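Local coordinates for lombricine kinase (Urechis caupo, PDB 3JPZ), which catalyses the reversible, ATP-dependent phosphorylation of lombricine, as a member of the ATP:guanido phosphotransferase (phosphagen kinase) family, at residues Tyr14-Cys19 / Ser51-Asn57; Cys58-Ile62 / Ala269-Asn273; Ala148-Leu152 / Ala246-Met251. All blocks are in the same frame, centred on the assembly; numbering follows the deposited sequence. Where two conformers were deposited one is given.

Interaction 1. Residues Tyr14-Cys19 / Ser51-Asn57. With NO3 (nitrate ion), chain D.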
ATOM      1  N   TYR A  14     -19.168   6.065   1.105  1.00 14.50           N
ATOM      2  CA  TYR A  14     -18.684   6.883   0.011  1.00 12.72           C
ATOM      3  C   TYR A  14     -18.919   8.366   0.281  1.00 12.12           C
ATOM      4  O   TYR A  14     -18.795   9.187  -0.614  1.00 12.54           O
ATOM      5  CB  TYR A  14     -19.328   6.453  -1.309  1.00 12.47           C
ATOM      6  CG  TYR A  14     -18.678   5.211  -1.885  1.00 11.79           C
ATOM      7  CD1 TYR A  14     -19.362   4.008  -1.968  1.00 12.13           C
ATOM      8  CD2 TYR A  14     -17.357   5.242  -2.315  1.00 11.49           C
ATOM      9  CE1 TYR A  14     -18.752   2.873  -2.491  1.00 11.48           C
ATOM     10  CE2 TYR A  14     -16.739   4.110  -2.831  1.00 14.95           C
ATOM     11  CZ  TYR A  14     -17.437   2.932  -2.915  1.00 11.50           C
ATOM     12  OH  TYR A  14     -16.805   1.810  -3.429  1.00 12.92           O
ATOM     13  N   ALA A  15     -19.257   8.698   1.520  1.00 25.37           N
ATOM     14  CA  ALA A  15     -19.404  10.089   1.901  1.00 30.96           C
ATOM     15  C   ALA A  15     -18.075  10.777   1.658  1.00 26.98           C
ATOM     16  O   ALA A  15     -17.017  10.276   2.056  1.00 14.56           O
ATOM     17  CB  ALA A  15     -19.817  10.211   3.366  1.00 28.35           C
ATOM     18  N   ASN A  16     -18.131  11.906   0.961  1.00 23.95           N
ATOM     19  CA  ASN A  16     -16.952  12.730   0.730  1.00 30.82           C
ATOM     20  C   ASN A  16     -15.976  12.076  -0.249  1.00 25.61           C
ATOM     21  O   ASN A  16     -14.803  12.435  -0.300  1.00 21.00           O
ATOM     22  CB  ASN A  16     -16.258  13.036   2.060  1.00 20.28           C
ATOM     23  CG  ASN A  16     -17.164  13.769   3.038  1.00 41.82           C
ATOM     24  OD1 ASN A  16     -17.523  14.933   2.823  1.00 36.12           O
ATOM     25  ND2 ASN A  16     -17.535  13.094   4.120  1.00 42.13           N
ATOM     26  N   HIS A  17     -16.474  11.114  -1.017  1.00 19.52           N
ATOM     27  CA  HIS A  17     -15.683  10.462  -2.055  1.00 21.62           C
ATOM     28  C   HIS A  17     -16.093  10.974  -3.428  1.00 16.10           C
ATOM     29  O   HIS A  17     -17.264  10.907  -3.798  1.00 25.16           O
ATOM     30  CB  HIS A  17     -15.878   8.948  -2.016  1.00 19.24           C
ATOM     31  CG  HIS A  17     -15.070   8.258  -0.965  1.00 15.19           C
ATOM     32  ND1 HIS A  17     -15.274   8.458   0.382  1.00 16.52           N
ATOM     33  CD2 HIS A  17     -14.068   7.353  -1.066  1.00 26.29           C
ATOM     34  CE1 HIS A  17     -14.429   7.707   1.067  1.00 17.20           C
ATOM     35  NE2 HIS A  17     -13.686   7.028   0.213  1.00 18.56           N
ATOM     36  N   GLY A  18     -15.122  11.476  -4.181  1.00 19.73           N
ATOM     37  CA  GLY A  18     -15.364  11.936  -5.535  1.00 18.38           C
ATOM     38  C   GLY A  18     -15.105  10.841  -6.554  1.00 10.55           C
ATOM     39  O   GLY A  18     -14.998  11.113  -7.747  1.00 14.15           O
ATOM     40  N   CYS A  19     -15.027   9.595  -6.092  1.00 16.22           N
ATOM     41  CA  CYS A  19     -14.769   8.466  -6.993  1.00 11.93           C
ATOM     42  C   CYS A  19     -15.972   8.120  -7.869  1.00 18.43           C
ATOM     43  O   CYS A  19     -17.112   8.135  -7.420  1.00 14.79           O
ATOM     44  CB  CYS A  19     -14.357   7.227  -6.196  1.00 14.47           C
ATOM     45  SG  CYS A  19     -15.611   6.656  -5.029  1.00 15.14           S
ATOM     46  N   SER A  51     -11.384   2.713  -4.809  1.00 18.00           N
ATOM     47  CA  SER A  51     -12.469   3.688  -4.745  0.75 16.17           C
ATOM     48  C   SER A  51     -12.792   4.080  -3.305  1.00 18.87           C
ATOM     49  O   SER A  51     -13.314   5.161  -3.051  1.00 10.94           O
ATOM     50  CB  SER A  51     -13.724   3.133  -5.424  0.75 13.81           C
ATOM     51  OG  SER A  51     -14.366   2.170  -4.612  0.75  9.92           O
ATOM     52  N   VAL A  52     -12.466   3.207  -2.363  1.00  9.96           N
ATOM     53  CA  VAL A  52     -12.730   3.479  -0.967  1.00 17.38           C
ATOM     54  C   VAL A  52     -11.574   4.255  -0.321  1.00 15.22           C
ATOM     55  O   VAL A  52     -11.812   5.236   0.390  1.00 16.89           O
ATOM     56  CB  VAL A  52     -12.994   2.167  -0.194  1.00 11.72           C
ATOM     57  CG1 VAL A  52     -13.577   2.460   1.186  1.00 11.62           C
ATOM     58  CG2 VAL A  52     -13.933   1.271  -0.985  1.00 16.69           C
ATOM     59  N   ASP A  53     -10.338   3.824  -0.580  1.00  9.13           N
ATOM     60  CA  ASP A  53      -9.145   4.424   0.031  1.00  8.77           C
ATOM     61  C   ASP A  53      -8.942   5.876  -0.379  1.00 20.55           C
ATOM     62  O   ASP A  53      -8.524   6.715   0.426  1.00 12.65           O
ATOM     63  CB  ASP A  53      -7.892   3.656  -0.374  1.00 12.98           C
ATOM     64  CG  ASP A  53      -7.906   2.214   0.096  1.00 10.89           C
ATOM     65  OD1 ASP A  53      -8.391   1.946   1.213  1.00 16.82           O
ATOM     66  OD2 ASP A  53      -7.424   1.348  -0.656  1.00 17.02           O
ATOM     67  N   ASN A  54      -9.212   6.148  -1.649  1.00 15.28           N
ATOM     68  CA  ASN A  54      -8.970   7.452  -2.233  1.00 27.17           C
ATOM     69  C   ASN A  54     -10.249   8.273  -2.169  1.00 22.64           C
ATOM     70  O   ASN A  54     -11.298   7.836  -2.631  1.00 11.05           O
ATOM     71  CB  ASN A  54      -8.498   7.281  -3.684  1.00 24.75           C
ATOM     72  CG  ASN A  54      -8.013   8.584  -4.305  1.00 23.92           C
ATOM     73  OD1 ASN A  54      -8.075   9.642  -3.686  1.00 20.70           O
ATOM     74  ND2 ASN A  54      -7.528   8.504  -5.539  1.00 31.21           N
ATOM     75  N   PHE A  55     -10.161   9.458  -1.578  1.00 21.59           N
ATOM     76  CA  PHE A  55     -11.336  10.289  -1.372  1.00 13.47           C
ATOM     77  C   PHE A  55     -11.568  11.257  -2.529  1.00 23.47           C
ATOM     78  O   PHE A  55     -12.647  11.842  -2.653  1.00 19.08           O
ATOM     79  CB  PHE A  55     -11.213  11.064  -0.056  1.00 15.90           C
ATOM     80  CG  PHE A  55     -11.598  10.268   1.160  1.00 15.02           C
ATOM     81  CD1 PHE A  55     -10.822   9.193   1.579  1.00 16.60           C
ATOM     82  CD2 PHE A  55     -12.715  10.613   1.907  1.00 23.21           C
ATOM     83  CE1 PHE A  55     -11.167   8.465   2.707  1.00 18.98           C
ATOM     84  CE2 PHE A  55     -13.070   9.888   3.038  1.00 20.07           C
ATOM     85  CZ  PHE A  55     -12.287   8.812   3.439  1.00 22.20           C
ATOM     86  N   GLY A  56     -10.560  11.417  -3.381  1.00 23.55           N
ATOM     87  CA  GLY A  56     -10.628  12.390  -4.455  1.00 29.48           C
ATOM     88  C   GLY A  56     -11.190  11.889  -5.776  1.00 28.20           C
ATOM     89  O   GLY A  56     -11.673  10.763  -5.900  1.00 14.46           O
ATOM     90  N   ASN A  57     -11.104  12.766  -6.768  1.00 30.31           N
ATOM     91  CA  ASN A  57     -11.598  12.471  -8.102  0.55 20.75           C
ATOM     92  C   ASN A  57     -10.811  11.371  -8.788  1.00 19.75           C
ATOM     93  O   ASN A  57      -9.722  11.583  -9.318  1.00 29.38           O
ATOM     94  CB  ASN A  57     -11.614  13.739  -8.941  0.55 17.04           C
ATOM     95  CG  ASN A  57     -12.369  14.849  -8.266  0.55 16.35           C
ATOM     96  OD1 ASN A  57     -13.372  14.603  -7.600  0.55 15.42           O
ATOM     97  ND2 ASN A  57     -11.888  16.079  -8.412  0.55 16.07           N
TER
HETATM   98  N   NO3 D 659      -7.581   5.575  -7.727  1.00 25.15           N
HETATM   99  O1  NO3 D 659      -6.697   5.814  -6.674  1.00 23.37           O
HETATM  100  O2  NO3 D 659      -8.876   5.116  -7.455  1.00 40.70           O
HETATM  101  O3  NO3 D 659      -7.171   5.801  -9.044  1.00 32.71           O
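The imidazole of H17 carries one face against the phenyl ring of F55, centroids 3.9 Å apart and planes inclined at 35°, an oblique pairing in which CE1 of H17 sits over the F55 face toward its rim, 3.2 Å from CE2. CG of H17 lies anti to the carbonyl carbon (chi1 -80°), turning the ring toward F55 and V52 although the CB bond does not point at them. NE2 donates to V52 O, 2.6 Å away and almost in the plane of the imidazole, with an N-H...O angle of 163°, and ND1 donates to A15 O at 3.0 Å. These two bonds fix the rotation of the ring and would be expected to favour the doubly protonated imidazolium. At the edge of the Y14 ring the hydroxyl bonds to S51 OG (2.7 Å), which also pairs with the I48 carbonyl. The backbones join directly where G18 N donates to F55 O at 2.9 Å. N54 forms an Asx turn, its OD1 accepting from G56 N, while a nitrate ion, probably from the crystallisation liquor, accepts from N54 ND2 through O1 at 3.0 Å. Within the N-terminal domain of the phosphagen kinase fold, the contact ties the loop between helices 7-10 and 20-24 to the C-terminal end of helix 44-53; V21 packs against Y14 and S51, and W198 of the second subunit packs on F55 at the dimer contact.

Interaction 2. Residues Cys58-Ile62 / Ala269-Asn273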
ATOM      1  N   CYS A  58     -11.374  10.172  -8.752  1.00 18.76           N
ATOM      2  CA  CYS A  58     -10.756   9.019  -9.392  1.00  9.53           C
ATOM      3  C   CYS A  58     -11.841   8.098  -9.905  1.00 16.89           C
ATOM      4  O   CYS A  58     -13.019   8.333  -9.659  1.00 16.11           O
ATOM      5  CB  CYS A  58      -9.874   8.272  -8.396  1.00 20.10           C
ATOM      6  SG  CYS A  58     -10.769   7.621  -6.977  1.00 24.89           S
ATOM      7  N   ILE A  59     -11.451   7.054 -10.629  1.00 11.68           N
ATOM      8  CA  ILE A  59     -12.402   6.038 -11.027  1.00 17.32           C
ATOM      9  C   ILE A  59     -12.615   5.125  -9.837  1.00  9.62           C
ATOM     10  O   ILE A  59     -13.721   4.972  -9.359  1.00 11.07           O
ATOM     11  CB  ILE A  59     -11.899   5.196 -12.205  1.00 18.09           C
ATOM     12  CG1 ILE A  59     -11.580   6.085 -13.407  1.00 30.14           C
ATOM     13  CG2 ILE A  59     -12.941   4.173 -12.575  1.00 15.83           C
ATOM     14  CD1 ILE A  59     -11.052   5.313 -14.606  1.00 35.15           C
ATOM     15  N   GLY A  60     -11.530   4.522  -9.366  1.00 19.89           N
ATOM     16  CA  GLY A  60     -11.560   3.699  -8.172  1.00 15.41           C
ATOM     17  C   GLY A  60     -11.867   2.239  -8.435  1.00 20.09           C
ATOM     18  O   GLY A  60     -11.964   1.439  -7.502  1.00 14.31           O
ATOM     19  N   LEU A  61     -12.041   1.891  -9.703  1.00  9.39           N
ATOM     20  CA  LEU A  61     -12.370   0.522 -10.081  1.00  9.83           C
ATOM     21  C   LEU A  61     -11.204  -0.114 -10.815  1.00  9.93           C
ATOM     22  O   LEU A  61     -10.623   0.487 -11.705  1.00 10.65           O
ATOM     23  CB  LEU A  61     -13.611   0.499 -10.972  1.00 20.08           C
ATOM     24  CG  LEU A  61     -14.068  -0.886 -11.427  1.00 29.97           C
ATOM     25  CD1 LEU A  61     -14.502  -1.706 -10.223  1.00 44.90           C
ATOM     26  CD2 LEU A  61     -15.193  -0.783 -12.447  1.00 24.82           C
ATOM     27  N   ILE A  62     -10.868  -1.345 -10.454  1.00 14.13           N
ATOM     28  CA  ILE A  62      -9.773  -2.034 -11.115  1.00 18.54           C
ATOM     29  C   ILE A  62     -10.026  -3.538 -11.170  1.00  9.35           C
ATOM     30  O   ILE A  62     -10.526  -4.133 -10.224  1.00 12.35           O
ATOM     31  CB  ILE A  62      -8.436  -1.736 -10.417  1.00 21.84           C
ATOM     32  CG1 ILE A  62      -7.278  -2.325 -11.224  1.00 27.05           C
ATOM     33  CG2 ILE A  62      -8.459  -2.271  -8.993  1.00 25.49           C
ATOM     34  CD1 ILE A  62      -5.930  -1.713 -10.908  1.00 22.06           C
ATOM     35  N   ALA A 269      -6.358  -3.717 -16.592  1.00 16.10           N
ATOM     36  CA  ALA A 269      -6.921  -3.708 -15.252  1.00 15.75           C
ATOM     37  C   ALA A 269      -7.720  -2.433 -15.033  1.00 16.70           C
ATOM     38  O   ALA A 269      -8.779  -2.459 -14.423  1.00 16.52           O
ATOM     39  CB  ALA A 269      -5.827  -3.839 -14.211  1.00 26.07           C
ATOM     40  N   CYS A 270      -7.221  -1.317 -15.540  1.00 10.81           N
ATOM     41  CA  CYS A 270      -7.922  -0.051 -15.363  1.00 10.54           C
ATOM     42  C   CYS A 270      -8.818   0.217 -16.558  1.00 15.27           C
ATOM     43  O   CYS A 270      -8.351   0.235 -17.695  1.00 15.73           O
ATOM     44  CB  CYS A 270      -6.956   1.101 -15.184  1.00 10.17           C
ATOM     45  SG  CYS A 270      -7.788   2.712 -14.970  1.00 13.40           S
ATOM     46  N   PRO A 271     -10.113   0.438 -16.295  1.00 13.04           N
ATOM     47  CA  PRO A 271     -11.126   0.662 -17.330  1.00 25.49           C
ATOM     48  C   PRO A 271     -10.803   1.865 -18.208  1.00 19.72           C
ATOM     49  O   PRO A 271     -11.297   1.951 -19.328  1.00 19.70           O
ATOM     50  CB  PRO A 271     -12.406   0.918 -16.523  1.00 19.48           C
ATOM     51  CG  PRO A 271     -12.152   0.287 -15.192  1.00 18.49           C
ATOM     52  CD  PRO A 271     -10.692   0.484 -14.941  1.00 11.23           C
ATOM     53  N   SER A 272      -9.978   2.775 -17.702  1.00 13.46           N
ATOM     54  CA  SER A 272      -9.618   3.969 -18.446  1.00 14.75           C
ATOM     55  C   SER A 272      -8.868   3.595 -19.714  1.00 17.64           C
ATOM     56  O   SER A 272      -8.886   4.334 -20.688  1.00 10.95           O
ATOM     57  CB  SER A 272      -8.734   4.873 -17.593  1.00 22.54           C
ATOM     58  OG  SER A 272      -7.457   4.291 -17.405  1.00 25.34           O
ATOM     59  N   ASN A 273      -8.216   2.437 -19.694  1.00 11.03           N
ATOM     60  CA  ASN A 273      -7.304   2.053 -20.758  1.00 15.60           C
ATOM     61  C   ASN A 273      -7.869   1.000 -21.694  1.00 17.38           C
ATOM     62  O   ASN A 273      -7.121   0.353 -22.413  1.00 18.26           O
ATOM     63  CB  ASN A 273      -6.005   1.512 -20.154  1.00 33.03           C
ATOM     64  CG  ASN A 273      -5.167   2.589 -19.499  1.00 41.84           C
ATOM     65  OD1 ASN A 273      -5.277   3.770 -19.830  1.00 45.71           O
ATOM     66  ND2 ASN A 273      -4.319   2.182 -18.560  1.00 38.87           N
TER
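With CG1 of I59 beside the backbone N (chi1 -58°) and the chain extended beyond it, CD1 reaches across to S272, 3.8 Å from its CB. I62 takes the other course: its CG1 is anti to the backbone N (chi1 -173°), which carries that methylene to 3.6 Å from A269 CB, with the terminal CD1 following alongside the same methyl. Two isoleucines therefore make the outer touches of the contact, I59 at the S272 end and I62 at the A269 end, as expected for segments running nearly antiparallel, 158° apart end to end. Between them P271 points its ring at the L61 backbone: CD lies 3.2 Å from L61 O, and CG meets the L61 methyl CD2 at 4.2 Å. No hydrogen bond passes between the two segments; a CA-H...O contact from I62 CA to A269 O, at 3.5 Å, joins the backbones. The join is one between the two domains of the phosphagen kinase fold, since 58-62 belongs to the small, helical N-terminal domain and 269-273 to the loop leading from strand 265-266 into strand 279-285 of the large antiparallel sheet of the catalytic domain. The side chain of S272 lies about 7 Å from that of R119, which binds ADP in a nucleotide complex of this enzyme though none occupies this chain, so the S272 end of the seam lies near the nucleotide site. Backbone hydrogen bonding continues the connection one residue further, A269 pairing with A63, and H84 NE2 bonds to the carbonyl of P271. Helix 73-83 adds to the apolar packing from V79 on I59 and F76 on L61, while V47 of helix 44-53 also touches L61.

Interaction 3. Residues Ala148-Leu152 / Ala246-Met251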
ATOM      1  N   ALA A 148       9.064 -14.832 -25.578  1.00 33.92           N
ATOM      2  CA  ALA A 148       8.436 -14.453 -26.835  1.00 34.00           C
ATOM      3  C   ALA A 148       9.241 -13.334 -27.490  1.00 42.63           C
ATOM      4  O   ALA A 148       9.366 -13.270 -28.716  1.00 41.32           O
ATOM      5  CB  ALA A 148       7.015 -14.007 -26.596  1.00 28.32           C
ATOM      6  N   LEU A 149       9.794 -12.461 -26.658  1.00 26.23           N
ATOM      7  CA  LEU A 149      10.598 -11.343 -27.128  1.00 27.99           C
ATOM      8  C   LEU A 149      11.908 -11.837 -27.704  1.00 38.85           C
ATOM      9  O   LEU A 149      12.446 -11.250 -28.637  1.00 41.69           O
ATOM     10  CB  LEU A 149      10.898 -10.387 -25.977  1.00 20.49           C
ATOM     11  CG  LEU A 149       9.805  -9.385 -25.596  1.00 19.19           C
ATOM     12  CD1 LEU A 149      10.202  -8.687 -24.314  1.00 23.75           C
ATOM     13  CD2 LEU A 149       9.560  -8.379 -26.720  1.00 23.90           C
ATOM     14  N   ALA A 150      12.421 -12.920 -27.134  1.00 43.59           N
ATOM     15  CA  ALA A 150      13.707 -13.462 -27.540  1.00 32.97           C
ATOM     16  C   ALA A 150      13.651 -14.019 -28.956  1.00 36.09           C
ATOM     17  O   ALA A 150      14.685 -14.311 -29.550  1.00 36.11           O
ATOM     18  CB  ALA A 150      14.149 -14.542 -26.563  1.00 41.92           C
ATOM     19  N   GLY A 151      12.439 -14.167 -29.484  1.00 24.59           N
ATOM     20  CA  GLY A 151      12.238 -14.687 -30.824  1.00 33.71           C
ATOM     21  C   GLY A 151      12.047 -13.600 -31.862  1.00 47.23           C
ATOM     22  O   GLY A 151      11.824 -13.887 -33.034  1.00 51.49           O
ATOM     23  N   LEU A 152      12.119 -12.347 -31.431  1.00 48.20           N
ATOM     24  CA  LEU A 152      12.124 -11.233 -32.366  1.00 49.65           C
ATOM     25  C   LEU A 152      13.512 -11.112 -32.971  1.00 48.88           C
ATOM     26  O   LEU A 152      14.508 -11.454 -32.335  1.00 49.83           O
ATOM     27  CB  LEU A 152      11.756  -9.922 -31.665  1.00 33.65           C
ATOM     28  CG  LEU A 152      10.419  -9.890 -30.930  1.00 37.42           C
ATOM     29  CD1 LEU A 152      10.074  -8.463 -30.527  1.00 44.38           C
ATOM     30  CD2 LEU A 152       9.323 -10.479 -31.791  1.00 36.44           C
ATOM     31  N   ALA A 246       3.946  -9.445 -33.813  1.00 30.21           N
ATOM     32  CA  ALA A 246       5.079 -10.356 -33.821  1.00 43.69           C
ATOM     33  C   ALA A 246       5.253 -11.006 -32.451  1.00 47.53           C
ATOM     34  O   ALA A 246       5.531 -12.197 -32.335  1.00 30.78           O
ATOM     35  CB  ALA A 246       6.340  -9.611 -34.224  1.00 37.13           C
ATOM     36  N   ILE A 247       5.081 -10.202 -31.411  1.00 25.69           N
ATOM     37  CA  ILE A 247       5.173 -10.676 -30.044  1.00 20.05           C
ATOM     38  C   ILE A 247       4.086 -11.701 -29.795  1.00 37.00           C
ATOM     39  O   ILE A 247       4.312 -12.719 -29.141  1.00 41.53           O
ATOM     40  CB  ILE A 247       4.991  -9.505 -29.063  1.00 28.28           C
ATOM     41  CG1 ILE A 247       6.214  -8.588 -29.103  1.00 18.55           C
ATOM     42  CG2 ILE A 247       4.752 -10.016 -27.646  1.00 18.90           C
ATOM     43  CD1 ILE A 247       5.996  -7.256 -28.395  1.00 22.87           C
ATOM     44  N   ALA A 248       2.901 -11.418 -30.323  1.00 20.27           N
ATOM     45  CA  ALA A 248       1.768 -12.312 -30.180  1.00 29.47           C
ATOM     46  C   ALA A 248       2.057 -13.638 -30.878  1.00 36.06           C
ATOM     47  O   ALA A 248       1.741 -14.699 -30.352  1.00 31.91           O
ATOM     48  CB  ALA A 248       0.520 -11.678 -30.764  1.00 20.20           C
ATOM     49  N   GLU A 249       2.662 -13.573 -32.061  1.00 29.34           N
ATOM     50  CA  GLU A 249       2.872 -14.773 -32.859  1.00 36.20           C
ATOM     51  C   GLU A 249       3.805 -15.708 -32.112  1.00 34.78           C
ATOM     52  O   GLU A 249       3.595 -16.920 -32.080  1.00 36.21           O
ATOM     53  CB  GLU A 249       3.459 -14.433 -34.229  1.00 44.35           C
ATOM     54  CG  GLU A 249       2.963 -15.330 -35.350  1.00 50.67           C
ATOM     55  CD  GLU A 249       3.773 -15.179 -36.623  1.00 59.60           C
ATOM     56  OE1 GLU A 249       4.468 -14.152 -36.777  1.00 51.31           O
ATOM     57  OE2 GLU A 249       3.715 -16.092 -37.473  1.00 73.52           O
ATOM     58  N   GLN A 250       4.841 -15.137 -31.509  1.00 28.79           N
ATOM     59  CA  GLN A 250       5.730 -15.908 -30.654  1.00 42.17           C
ATOM     60  C   GLN A 250       4.948 -16.495 -29.489  1.00 37.79           C
ATOM     61  O   GLN A 250       5.155 -17.644 -29.103  1.00 32.95           O
ATOM     62  CB  GLN A 250       6.864 -15.029 -30.138  1.00 35.04           C
ATOM     63  CG  GLN A 250       7.797 -14.552 -31.226  1.00 38.76           C
ATOM     64  CD  GLN A 250       8.368 -15.699 -32.046  1.00 43.79           C
ATOM     65  OE1 GLN A 250       8.599 -16.792 -31.530  1.00 28.48           O
ATOM     66  NE2 GLN A 250       8.600 -15.453 -33.328  1.00 46.02           N
ATOM     67  N   MET A 251       4.037 -15.698 -28.945  1.00 22.77           N
ATOM     68  CA  MET A 251       3.262 -16.087 -27.784  1.00 26.86           C
ATOM     69  C   MET A 251       2.386 -17.298 -28.070  1.00 37.70           C
ATOM     70  O   MET A 251       2.144 -18.105 -27.180  1.00 36.16           O
ATOM     71  CB  MET A 251       2.400 -14.912 -27.305  1.00 21.72           C
ATOM     72  CG  MET A 251       3.144 -13.955 -26.402  1.00 20.97           C
ATOM     73  SD  MET A 251       2.285 -12.374 -26.145  1.00 26.39           S
ATOM     74  CE  MET A 251       0.671 -12.931 -25.607  1.00 47.52           C
TER
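A148 sets its methyl against the side of helix 233-252, its CB 3.7 Å from Q250 CB and 3.9 Å from M251 CG. The carbonyl O of A148 is approached by the Q250 chain as well, with CG at 3.2 Å. Q250 has CG beside its backbone N (chi1 -66°) and a bend at chi2 of -55°, a shape that folds the amide back toward G151, where NE2 comes within 3.6 Å of G151 O. No hydrogen bond links the two segments, and most of the remaining touches are between apolar side chains. L152 CD2 meets A246 CB at 3.9 Å, its other methyl CD1 rests on CG1 of I247 at 4.1 Å, and L149 lies side by side with I247, both side chains pointing the same way. The arrangement is plain packing of one helix C-terminal region and its following turn on another helix in the catalytic domain: the last part of helix 135-149 runs into a type I turn, L149-L152, which delivers L152 onto the neighbouring helix. The L152 N to L149 O bond closes the turn, and G151 N to A148 O precedes it. Outside this shell, the apolar side chains are received by the large antiparallel sheet: L149 and L152 touch W205 of strand 203-207, while L149 and I247 both pack on I214 of strand 212-216; Y258 lies against I247 and M251.

In the fold
Starting at the N terminus, interaction 1 closes a short, largely helical loop of 31 residues, bringing the segment before helix 20-24 onto the end of helix 44-53. The chain then goes straight on into interaction 2, and the two contacts touch: S51 packs on G60 and C19 on C58. Residues 58-62 meet 269-273 only after 206 further residues, so interaction 2 closes a long loop that includes much of the catalytic domain, joining it to the N-terminal domain. Nested inside that loop, interaction 3 binds helix 135-149 to helix 233-252, its centre about 28 Å from that of interaction 2 and about 41 Å from that of interaction 1, across the chain's centre from the latter.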